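Local coordinates for protein endoribonuclease AbiQ (Lactococcus lactis, PDB 4GLK) that acts as the endoribonuclease toxin of a type III toxin-antitoxin system in phage defence and is neutralised by its cognate RNA antitoxin, AntiQ, at residues A[31-36]-A[48-53]; A[44-49]-A[90-95]. The protein carries 1 engineered substitution. All coordinates share one frame; numbering follows the deposited sequence.

Contact 1 of 2, residues A[31-36]-A[48-53]; sequences ASTYVG and IPLLSY. Engineered in segment 48-53: Leu51 (natural residue Ser).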
# COMPACT_ATOMS: atom_id res chain seq x y z
N ALA A 31 8.38 9.39 6.52
CA ALA A 31 7.07 8.74 6.64
C ALA A 31 6.45 8.18 5.36
O ALA A 31 6.67 8.74 4.28
CB ALA A 31 6.09 9.66 7.35
N SER A 32 5.69 7.08 5.49
CA SER A 32 5.04 6.38 4.39
C SER A 32 3.55 6.72 4.28
O SER A 32 2.85 6.78 5.28
CB SER A 32 5.21 4.88 4.57
OG SER A 32 6.55 4.47 4.37
N THR A 33 3.07 6.94 3.06
CA THR A 33 1.65 7.17 2.84
C THR A 33 1.06 5.88 2.34
O THR A 33 1.62 5.22 1.46
CB THR A 33 1.28 8.44 2.05
OG1 THR A 33 0.45 8.14 0.92
CG2 THR A 33 2.47 9.27 1.67
N TYR A 34 -0.01 5.48 2.99
CA TYR A 34 -0.73 4.25 2.74
C TYR A 34 -2.11 4.60 2.22
O TYR A 34 -2.64 5.67 2.51
CB TYR A 34 -0.86 3.45 4.06
CG TYR A 34 0.41 2.72 4.43
CD1 TYR A 34 1.41 3.34 5.17
CD2 TYR A 34 0.62 1.41 4.01
CE1 TYR A 34 2.60 2.67 5.47
CE2 TYR A 34 1.79 0.73 4.33
CZ TYR A 34 2.77 1.36 5.06
OH TYR A 34 3.93 0.68 5.35
N VAL A 35 -2.70 3.67 1.47
CA VAL A 35 -4.05 3.78 0.95
C VAL A 35 -4.80 2.52 1.34
O VAL A 35 -4.26 1.41 1.29
CB VAL A 35 -4.15 4.04 -0.57
CG1 VAL A 35 -5.56 4.52 -0.93
CG2 VAL A 35 -3.10 5.07 -1.05
N GLY A 36 -6.06 2.70 1.73
CA GLY A 36 -6.91 1.58 2.10
C GLY A 36 -8.36 1.95 2.34
O GLY A 36 -8.70 3.14 2.33
N ILE A 48 -1.97 -0.37 1.26
CA ILE A 48 -0.87 -0.37 0.29
C ILE A 48 -0.03 0.90 0.43
O ILE A 48 -0.59 2.01 0.40
CB ILE A 48 -1.39 -0.51 -1.17
CG1 ILE A 48 -2.33 -1.72 -1.34
CG2 ILE A 48 -0.24 -0.62 -2.17
CD1 ILE A 48 -2.96 -1.83 -2.72
N PRO A 49 1.31 0.79 0.51
CA PRO A 49 2.12 2.01 0.50
C PRO A 49 2.15 2.59 -0.93
O PRO A 49 2.13 1.86 -1.90
CB PRO A 49 3.49 1.54 0.98
CG PRO A 49 3.55 0.09 0.61
CD PRO A 49 2.14 -0.43 0.52
N LEU A 50 2.12 3.91 -1.03
CA LEU A 50 2.10 4.65 -2.28
C LEU A 50 3.44 5.37 -2.43
O LEU A 50 3.92 5.98 -1.46
CB LEU A 50 0.94 5.68 -2.21
CG LEU A 50 0.79 6.73 -3.34
CD1 LEU A 50 -0.67 6.90 -3.75
CD2 LEU A 50 1.32 8.10 -2.88
N LEU A 51 4.06 5.26 -3.63
CA LEU A 51 5.29 5.98 -3.98
C LEU A 51 4.97 6.99 -5.08
O LEU A 51 4.37 6.62 -6.08
CB LEU A 51 6.41 5.04 -4.46
CG LEU A 51 6.95 3.99 -3.49
CD1 LEU A 51 8.15 3.26 -4.09
CD2 LEU A 51 7.35 4.60 -2.14
N SER A 52 5.39 8.26 -4.91
CA SER A 52 5.16 9.30 -5.92
C SER A 52 6.07 9.13 -7.13
O SER A 52 7.18 8.61 -6.99
CB SER A 52 5.34 10.69 -5.32
OG SER A 52 4.18 11.04 -4.58
N TYR A 53 5.61 9.55 -8.33
CA TYR A 53 6.39 9.47 -9.57
C TYR A 53 7.53 10.50 -9.58
O TYR A 53 7.31 11.65 -9.23
CB TYR A 53 5.50 9.67 -10.81
CG TYR A 53 6.24 9.58 -12.13
CD1 TYR A 53 6.54 8.35 -12.70
CD2 TYR A 53 6.63 10.73 -12.82
CE1 TYR A 53 7.23 8.26 -13.91
CE2 TYR A 53 7.33 10.65 -14.02
CZ TYR A 53 7.62 9.41 -14.57
OH TYR A 53 8.28 9.31 -15.77
O HOH W 1 5.05 5.97 0.96
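An antiparallel beta hairpin brings Tyr34 against Pro49 and Val35 against Ile48. Val35 and Ile48 form a hydrogen-bonded pair. Val35 N donates to Ile48 O at 2.9 Å. Ile48 N returns the bond to Val35 O, also at 2.9 Å. Further along, Leu50 N donates to Thr33 O at 2.9 Å. Thr33 N and Leu50 O are joined through a water, which accepts from the first and donates to the second.

Tyr34 and Pro49 are the non-hydrogen-bonded pair between these links. The ring of Tyr34 lies with one face against the proline, whose CB is 4.2 Å from the ring centroid in a CH-pi contact. CG of Tyr34 is anti to its carbonyl carbon (chi1 -78°), which carries the ring across to strand 45-52. Strands 33-40 and 45-52 are the two arms of this hairpin, and both belong to the antiparallel sheet of this toxin of the ToxN/AbiQ family.

On the other face of the sheet, Val35 CG2 touches Leu50 CD1 at 4.1 Å. Thr33 OG1 lies 3.9 Å from Leu50 CD2. This hydroxyl is buried here and has no polar partner in the model. Helix 110-124 packs over this face, with Met115 on Thr33, Gln118 on Leu50 and Met122 on Val35.

Contact 2 of 2, residues A[44-49]-A[90-95]; sequences FNYFIP and HNMIPV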
# COMPACT_ATOMS: atom_id res chain seq x y z
N PHE A 44 -9.00 -8.49 8.98
CA PHE A 44 -7.87 -7.62 8.67
C PHE A 44 -8.13 -6.66 7.56
O PHE A 44 -8.64 -7.03 6.51
CB PHE A 44 -6.63 -8.46 8.35
CG PHE A 44 -6.25 -9.39 9.46
CD1 PHE A 44 -5.52 -8.94 10.56
CD2 PHE A 44 -6.65 -10.72 9.44
CE1 PHE A 44 -5.17 -9.81 11.59
CE2 PHE A 44 -6.30 -11.59 10.47
CZ PHE A 44 -5.55 -11.14 11.53
N ASN A 45 -7.74 -5.41 7.79
CA ASN A 45 -7.81 -4.35 6.79
C ASN A 45 -6.41 -4.12 6.27
O ASN A 45 -5.49 -3.91 7.05
CB ASN A 45 -8.40 -3.08 7.37
CG ASN A 45 -9.87 -3.19 7.72
OD1 ASN A 45 -10.70 -3.74 6.96
ND2 ASN A 45 -10.22 -2.65 8.86
N TYR A 46 -6.26 -4.22 4.95
CA TYR A 46 -4.99 -4.09 4.24
C TYR A 46 -4.80 -2.74 3.61
O TYR A 46 -5.71 -2.19 2.99
CB TYR A 46 -4.89 -5.19 3.18
CG TYR A 46 -4.28 -6.45 3.73
CD1 TYR A 46 -5.07 -7.39 4.40
CD2 TYR A 46 -2.92 -6.69 3.63
CE1 TYR A 46 -4.51 -8.56 4.91
CE2 TYR A 46 -2.35 -7.85 4.15
CZ TYR A 46 -3.15 -8.78 4.78
OH TYR A 46 -2.56 -9.89 5.32
N PHE A 47 -3.61 -2.20 3.80
CA PHE A 47 -3.21 -0.89 3.31
C PHE A 47 -1.96 -1.01 2.45
O PHE A 47 -1.03 -1.69 2.84
CB PHE A 47 -3.01 0.06 4.51
CG PHE A 47 -4.31 0.24 5.26
CD1 PHE A 47 -5.19 1.26 4.92
CD2 PHE A 47 -4.71 -0.66 6.24
CE1 PHE A 47 -6.44 1.38 5.54
CE2 PHE A 47 -5.95 -0.53 6.88
CZ PHE A 47 -6.79 0.50 6.53
N ILE A 48 -1.97 -0.37 1.26
CA ILE A 48 -0.87 -0.37 0.29
C ILE A 48 -0.03 0.90 0.43
O ILE A 48 -0.59 2.01 0.40
CB ILE A 48 -1.39 -0.51 -1.17
CG1 ILE A 48 -2.33 -1.72 -1.34
CG2 ILE A 48 -0.24 -0.62 -2.17
CD1 ILE A 48 -2.96 -1.83 -2.72
N PRO A 49 1.31 0.79 0.51
CA PRO A 49 2.12 2.01 0.50
C PRO A 49 2.15 2.59 -0.93
O PRO A 49 2.13 1.86 -1.90
CB PRO A 49 3.49 1.54 0.98
CG PRO A 49 3.55 0.09 0.61
CD PRO A 49 2.14 -0.43 0.52
N HIS A 90 2.63 -5.73 -3.33
CA HIS A 90 3.53 -6.69 -2.70
C HIS A 90 4.00 -6.26 -1.31
O HIS A 90 4.42 -7.11 -0.53
CB HIS A 90 4.73 -7.01 -3.61
CG HIS A 90 5.65 -5.86 -3.90
ND1 HIS A 90 5.23 -4.78 -4.66
CD2 HIS A 90 6.96 -5.71 -3.62
CE1 HIS A 90 6.30 -4.01 -4.80
NE2 HIS A 90 7.36 -4.52 -4.19
N ASN A 91 3.89 -4.97 -0.99
CA ASN A 91 4.28 -4.42 0.32
C ASN A 91 3.08 -3.99 1.16
O ASN A 91 3.25 -3.28 2.17
CB ASN A 91 5.28 -3.30 0.16
CG ASN A 91 6.61 -3.78 -0.34
OD1 ASN A 91 7.05 -4.91 -0.07
ND2 ASN A 91 7.23 -2.97 -1.15
N MET A 92 1.88 -4.44 0.80
CA MET A 92 0.69 -4.11 1.59
C MET A 92 0.77 -4.82 2.95
O MET A 92 1.46 -5.84 3.09
CB MET A 92 -0.61 -4.44 0.83
CG MET A 92 -0.84 -5.90 0.68
SD MET A 92 -2.36 -6.24 -0.18
CE MET A 92 -2.42 -8.02 0.05
N ILE A 93 0.09 -4.25 3.96
CA ILE A 93 0.14 -4.77 5.31
C ILE A 93 -1.20 -4.75 6.01
O ILE A 93 -2.00 -3.82 5.79
CB ILE A 93 1.20 -3.96 6.17
CG1 ILE A 93 0.93 -2.43 6.13
CG2 ILE A 93 2.67 -4.32 5.79
CD1 ILE A 93 1.66 -1.58 7.20
N PRO A 94 -1.42 -5.69 6.95
CA PRO A 94 -2.63 -5.61 7.78
C PRO A 94 -2.37 -4.59 8.91
O PRO A 94 -1.29 -4.60 9.53
CB PRO A 94 -2.78 -7.04 8.31
CG PRO A 94 -1.39 -7.55 8.40
CD PRO A 94 -0.57 -6.83 7.36
N VAL A 95 -3.31 -3.68 9.14
CA VAL A 95 -3.14 -2.66 10.17
C VAL A 95 -4.34 -2.69 11.12
O VAL A 95 -5.48 -2.50 10.68
CB VAL A 95 -2.92 -1.21 9.59
CG1 VAL A 95 -2.70 -0.19 10.73
CG2 VAL A 95 -1.76 -1.17 8.61
O HOH W 2 -6.89 -4.87 10.59
O HOH W 3 -8.13 -1.91 10.52
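Tyr46 lies alongside Pro94 and reaches Met92, where strand 45-52 pairs antiparallel with the end of strand 79-94. From CB outward, the tyrosine follows the backbone opposite. Its CB and CG pass Ile93 O, with CG at 4.0 Å. CD2 then meets two groups, the Ile93 carbonyl carbon and Met92 CG, the latter at 3.7 Å. CE2 comes to 3.7 Å from Pro94 N. Pro94 CB sits over one ring face, offset toward the rim and close to CE1 and CZ, in a CH-pi contact. At the tip, Tyr46 OH passes close to Pro94 CG and hydrogen-bonds to Glu159 OE1 of helix 155-166.

Met92 approaches the same ring obliquely. Its CG stands between the backbone N and the carbonyl carbon (chi1 70°), and the chain runs extended beyond it. SD lies 4.8 Å from the Tyr46 centroid, an oblique Met-aromatic contact, and CE beyond it also reaches Tyr46 CD2.

Phe47 and Ile93 exchange two backbone hydrogen bonds, N to O in each direction. Val95 N adds a third, to Asn45 O at 3.0 Å. On the Phe47 side of the sheet, Phe47 CD2 touches Val95 CG2 at 3.8 Å. Two waters donate to Val95 O; one accepts from Asn45 N and the other from Asn45 ND2.

The contact is therefore mostly apolar among its side chains, while backbone bonds and waters satisfy peptide groups along it. The bond to Glu159 gives the buried Tyr46 hydroxyl a polar partner and ties the ring to helix 155-166.

Contacts 1 and 2 lie on the two flanks of strand 45-52, with centres about 10 Å apart. Contact 1 joins this strand to 33-40, its hairpin partner. Contact 2 joins it to 79-94, which follows much later in the chain. Along the sequence the order is 31-36, 44-49, 48-53 and 90-95, and Ile48 and Pro49 serve both contacts. The two also touch directly: Gly36 CA lies 3.3 Å from Phe47 CD1, and Tyr34 CE2 lies 3.7 Å from Ile93 CD1. Three adjacent strands are thus packed as one continuous part of the antiparallel sheet, inside the ToxN family region of the toxin.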